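Local coordinates for uncharacterized protein DUF1344 (Bacteroides vulgatus ATCC 8482, PDB 3K6O), which is of unknown function but belongs to the NigD-like family, pairing an N-terminal OB domain with a C-terminal beta-sandwich domain behind a predicted signal peptide, at residues Y32-L35 against E39-W42; G56-G61 against W112-Y117. All blocks are in the same frame, centred on the assembly; numbering follows the deposited sequence.

Contact 1: residues Y32-L35 against E39-W42; sequences YLVL and EKLW
Tyr32 and Lys40 lie side by side and point the same way, the lysine running alongside the phenol so that its CD comes 3.8 Å from Tyr32 CE1. The tyrosine ring gets there through an uncommon torsion: with chi1 at 62°, CG sits between the backbone N and the carbonyl carbon, and the ring is carried toward the lysine. Its CB stays behind, 4.0 Å from Trp42 CE3, so the indole meets the tyrosine at its root and the lysine chain meets it at the ring. Lys40 then bends at chi3 and chi4, while its CG passes Val34 CG2 more loosely.

Leu35 and Leu41 make a different kind of meeting, crossing at about a right angle. One methyl does the work: Leu41 CD1 approaches Leu35 CG to 3.8 Å and also touches both methyls of Leu35, CD1 and CD2. Leu33 shares this face of the hairpin with Leu41, their CB atoms 4.3 Å apart. The carboxylate of Glu39 passes near Leu35 CD1 at the margin.

Beneath the side chains is an antiparallel beta hairpin. Leu33 and Leu41 form a hydrogen-bonded pair, Leu41 N to Leu33 O at 2.7 Å and Leu33 N to Leu41 O at 3.2 Å, both nearly straight. Val34 and Lys40 follow as a non-hydrogen-bonded pair, and Leu35 N to Glu39 O, 2.9 Å, ties the two segments next to the turn.

The hairpin belongs to the OB domain. Strand 16-23 pairs with 32-34 and strand 75-93 runs parallel to 40-43; Ile59, Tyr63 and Phe65 of strand 58-66 pack against the leucines, while Phe73 meets the rings of Tyr32 and Trp42.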
# COMPACT_ATOMS: atom_id res chain seq x y z
N TYR A 32 -12.59 -13.92 -1.80
CA TYR A 32 -13.33 -12.83 -1.19
C TYR A 32 -12.36 -11.74 -0.88
O TYR A 32 -11.17 -11.93 -1.03
CB TYR A 32 -14.14 -13.29 0.04
CG TYR A 32 -13.34 -13.84 1.21
CD1 TYR A 32 -12.86 -13.01 2.20
CD2 TYR A 32 -13.10 -15.20 1.33
CE1 TYR A 32 -12.13 -13.53 3.29
CE2 TYR A 32 -12.40 -15.71 2.40
CZ TYR A 32 -11.92 -14.87 3.37
OH TYR A 32 -11.19 -15.40 4.41
N LEU A 33 -12.89 -10.58 -0.51
CA LEU A 33 -12.08 -9.41 -0.30
C LEU A 33 -12.12 -9.03 1.18
O LEU A 33 -13.17 -9.19 1.83
CB LEU A 33 -12.58 -8.27 -1.14
CG LEU A 33 -12.59 -8.58 -2.63
CD1 LEU A 33 -13.16 -7.38 -3.34
CD2 LEU A 33 -11.18 -8.94 -3.12
N VAL A 34 -11.00 -8.56 1.72
CA VAL A 34 -10.94 -8.07 3.09
C VAL A 34 -10.53 -6.62 3.03
O VAL A 34 -9.47 -6.31 2.51
CB VAL A 34 -9.95 -8.90 3.93
CG1 VAL A 34 -9.84 -8.39 5.40
CG2 VAL A 34 -10.33 -10.41 3.85
N LEU A 35 -11.37 -5.72 3.52
CA LEU A 35 -11.02 -4.30 3.63
C LEU A 35 -9.96 -4.14 4.72
O LEU A 35 -9.75 -5.05 5.53
CB LEU A 35 -12.26 -3.45 3.95
CG LEU A 35 -13.32 -3.32 2.87
CD1 LEU A 35 -14.54 -2.47 3.37
CD2 LEU A 35 -12.68 -2.70 1.61
N GLU A 39 -13.20 -5.85 7.63
CA GLU A 39 -14.47 -6.39 7.16
C GLU A 39 -14.30 -7.24 5.91
O GLU A 39 -13.57 -6.86 5.00
CB GLU A 39 -15.46 -5.28 6.87
CG GLU A 39 -15.87 -4.54 8.12
CD GLU A 39 -16.92 -3.50 7.83
OE1 GLU A 39 -16.83 -2.83 6.77
OE2 GLU A 39 -17.86 -3.39 8.64
N LYS A 40 -14.99 -8.37 5.87
CA LYS A 40 -14.89 -9.31 4.77
C LYS A 40 -16.08 -9.10 3.86
O LYS A 40 -17.23 -9.07 4.33
CB LYS A 40 -14.91 -10.73 5.29
CG LYS A 40 -13.77 -11.11 6.26
CD LYS A 40 -13.89 -12.60 6.58
CE LYS A 40 -13.75 -12.90 8.08
NZ LYS A 40 -12.38 -12.47 8.61
N LEU A 41 -15.79 -9.00 2.57
CA LEU A 41 -16.81 -8.74 1.56
C LEU A 41 -16.99 -9.95 0.67
O LEU A 41 -16.00 -10.48 0.14
CB LEU A 41 -16.38 -7.53 0.72
CG LEU A 41 -16.02 -6.24 1.47
CD1 LEU A 41 -15.64 -5.13 0.49
CD2 LEU A 41 -17.16 -5.80 2.37
N TRP A 42 -18.25 -10.40 0.53
CA TRP A 42 -18.56 -11.42 -0.41
C TRP A 42 -19.01 -10.87 -1.77
O TRP A 42 -19.97 -10.05 -1.85
CB TRP A 42 -19.66 -12.34 0.15
CG TRP A 42 -19.87 -13.54 -0.72
CD1 TRP A 42 -20.89 -13.76 -1.58
CD2 TRP A 42 -18.98 -14.66 -0.84
NE1 TRP A 42 -20.72 -14.97 -2.21
CE2 TRP A 42 -19.55 -15.54 -1.78
CE3 TRP A 42 -17.76 -15.00 -0.24
CZ2 TRP A 42 -18.94 -16.74 -2.15
CZ3 TRP A 42 -17.14 -16.20 -0.61
CH2 TRP A 42 -17.74 -17.06 -1.55

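Contact 2: residues G56-G61 against W112-Y117; sequences GERIFG and WPSDDY
The guanidinium of Arg58 lies flat on the ring of Tyr117, planes 18° apart and centres 4.1 Å from each other. Tyr117 CD2 sits over the middle of the guanidinium, 3.5 Å from Arg58 CZ, whereas Arg58 NE is displaced toward the rim of the phenol, so the cation-pi stack is offset. On the opposite face of the ring rests CB of Asp116, also toward the rim; at the edge, in the ring plane, are Ser114 OG and a water. That water donates to Gly56 O at 2.6 Å and lies 2.7 Å from Tyr117 OH, bridging the two segments.

Arg58 extends with CG opposite its backbone N (chi1 -172°) and bends at chi2, which lays CD over the same ring face, 4.0 Å from the centroid, as a CH-pi contact. The contact joins the OB domain to the beta-sandwich domain: Arg58 comes from the first and Tyr117 from the second, at the start of strand 117-125. An ST motif shapes the turn before it, Ser114 OG accepting from Tyr117 N at 3.2 Å. Arg58 NH2 forms a salt bridge with Asp36 OD2 and also bonds to Asn119 OD1, while NE is bonded to Ser171 OG. A methionine in place of Arg58 would probably leave Asp36 without its salt-bridge partner and Tyr117 without the cation stacked on its face.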
# COMPACT_ATOMS: atom_id res chain seq x y z
N GLY A 56 -3.76 -13.04 -0.69
CA GLY A 56 -2.63 -12.16 -0.50
C GLY A 56 -2.48 -11.12 -1.59
O GLY A 56 -1.78 -10.16 -1.39
N GLU A 57 -3.11 -11.30 -2.73
CA GLU A 57 -3.05 -10.25 -3.72
C GLU A 57 -3.77 -9.02 -3.19
O GLU A 57 -4.79 -9.12 -2.49
CB GLU A 57 -3.64 -10.69 -5.08
CG GLU A 57 -2.74 -11.61 -5.94
CD GLU A 57 -3.30 -11.82 -7.35
OE1 GLU A 57 -3.02 -11.02 -8.27
OE2 GLU A 57 -4.05 -12.78 -7.53
N ARG A 58 -3.27 -7.87 -3.59
CA ARG A 58 -3.78 -6.61 -3.12
C ARG A 58 -4.43 -5.89 -4.30
O ARG A 58 -3.84 -5.84 -5.40
CB ARG A 58 -2.61 -5.79 -2.63
CG ARG A 58 -3.00 -4.52 -1.94
CD ARG A 58 -2.83 -4.61 -0.47
NE ARG A 58 -2.96 -3.30 0.20
CZ ARG A 58 -3.92 -2.99 1.07
NH1 ARG A 58 -4.87 -3.86 1.38
NH2 ARG A 58 -3.92 -1.79 1.64
N ILE A 59 -5.60 -5.28 -4.07
CA ILE A 59 -6.25 -4.47 -5.11
C ILE A 59 -6.65 -3.08 -4.63
O ILE A 59 -6.89 -2.85 -3.44
CB ILE A 59 -7.49 -5.22 -5.70
CG1 ILE A 59 -8.65 -5.31 -4.69
CG2 ILE A 59 -7.08 -6.60 -6.15
CD1 ILE A 59 -9.96 -5.89 -5.28
N PHE A 60 -6.77 -2.16 -5.59
CA PHE A 60 -7.40 -0.86 -5.39
C PHE A 60 -8.68 -0.98 -6.20
O PHE A 60 -8.66 -1.07 -7.45
CB PHE A 60 -6.45 0.23 -5.89
CG PHE A 60 -6.88 1.64 -5.57
CD1 PHE A 60 -7.25 2.01 -4.30
CD2 PHE A 60 -6.84 2.61 -6.55
CE1 PHE A 60 -7.62 3.34 -4.02
CE2 PHE A 60 -7.21 3.92 -6.29
CZ PHE A 60 -7.58 4.29 -5.02
N GLY A 61 -9.81 -1.05 -5.51
CA GLY A 61 -11.04 -1.48 -6.12
C GLY A 61 -12.19 -0.51 -6.05
O GLY A 61 -12.15 0.45 -5.30
N TRP A 112 -0.17 6.31 3.70
CA TRP A 112 -0.81 6.00 4.96
C TRP A 112 -0.59 4.55 5.33
O TRP A 112 -0.53 3.69 4.46
CB TRP A 112 -2.31 6.32 4.90
CG TRP A 112 -3.15 5.30 4.18
CD1 TRP A 112 -3.94 4.37 4.74
CD2 TRP A 112 -3.28 5.13 2.76
NE1 TRP A 112 -4.59 3.65 3.78
CE2 TRP A 112 -4.19 4.08 2.55
CE3 TRP A 112 -2.73 5.78 1.65
CZ2 TRP A 112 -4.54 3.64 1.27
CZ3 TRP A 112 -3.10 5.34 0.36
CH2 TRP A 112 -4.00 4.29 0.19
N PRO A 113 -0.46 4.28 6.63
CA PRO A 113 -0.43 2.89 7.09
C PRO A 113 -1.83 2.36 7.32
O PRO A 113 -2.73 3.11 7.67
CB PRO A 113 0.31 2.99 8.43
CG PRO A 113 -0.08 4.33 8.97
CD PRO A 113 -0.29 5.24 7.74
N SER A 114 -1.97 1.06 7.14
CA SER A 114 -3.10 0.30 7.58
C SER A 114 -2.55 -0.77 8.54
O SER A 114 -1.34 -0.81 8.80
CB SER A 114 -3.74 -0.38 6.38
OG SER A 114 -2.80 -1.24 5.76
N ASP A 115 -3.40 -1.69 8.99
CA ASP A 115 -2.98 -2.71 9.94
C ASP A 115 -1.81 -3.51 9.41
O ASP A 115 -0.96 -3.90 10.20
CB ASP A 115 -4.12 -3.68 10.33
CG ASP A 115 -3.85 -4.46 11.66
OD1 ASP A 115 -3.48 -3.84 12.69
OD2 ASP A 115 -4.02 -5.72 11.67
N ASP A 116 -1.78 -3.78 8.10
CA ASP A 116 -0.78 -4.69 7.56
C ASP A 116 0.21 -4.03 6.62
O ASP A 116 1.24 -4.64 6.36
CB ASP A 116 -1.38 -5.88 6.79
CG ASP A 116 -2.26 -6.77 7.64
OD1 ASP A 116 -1.99 -7.01 8.84
OD2 ASP A 116 -3.24 -7.27 7.06
N TYR A 117 -0.10 -2.83 6.13
CA TYR A 117 0.72 -2.23 5.05
C TYR A 117 1.01 -0.77 5.21
O TYR A 117 0.23 -0.05 5.78
CB TYR A 117 0.05 -2.38 3.69
CG TYR A 117 -0.45 -3.76 3.33
CD1 TYR A 117 0.38 -4.69 2.71
CD2 TYR A 117 -1.76 -4.13 3.62
CE1 TYR A 117 -0.07 -5.97 2.36
CE2 TYR A 117 -2.24 -5.42 3.27
CZ TYR A 117 -1.39 -6.33 2.64
OH TYR A 117 -1.85 -7.57 2.27
O HOH W 1 -0.52 -9.42 0.79

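Overall arrangement
Contact 1 is local and partly buried: two neighbouring strands of the OB domain, 32-34 and 40-43, held by backbone hydrogen bonds and leucine packing about 17 Å from the centre of the chain. Contact 2 lies deeper, about 5 Å from that centre, and brings together segments 51 residues apart and from different domains. There, a stacked guanidinium and a water bridge take the place of strand pairing. The two centres are about 12 Å apart, and the contacts touch where Leu33 CD2 packs on Ile59 CD1 at 3.9 Å. Strand 58-66 thus turns Ile59 to the hairpin's apolar side and Arg58 to the sandwich domain.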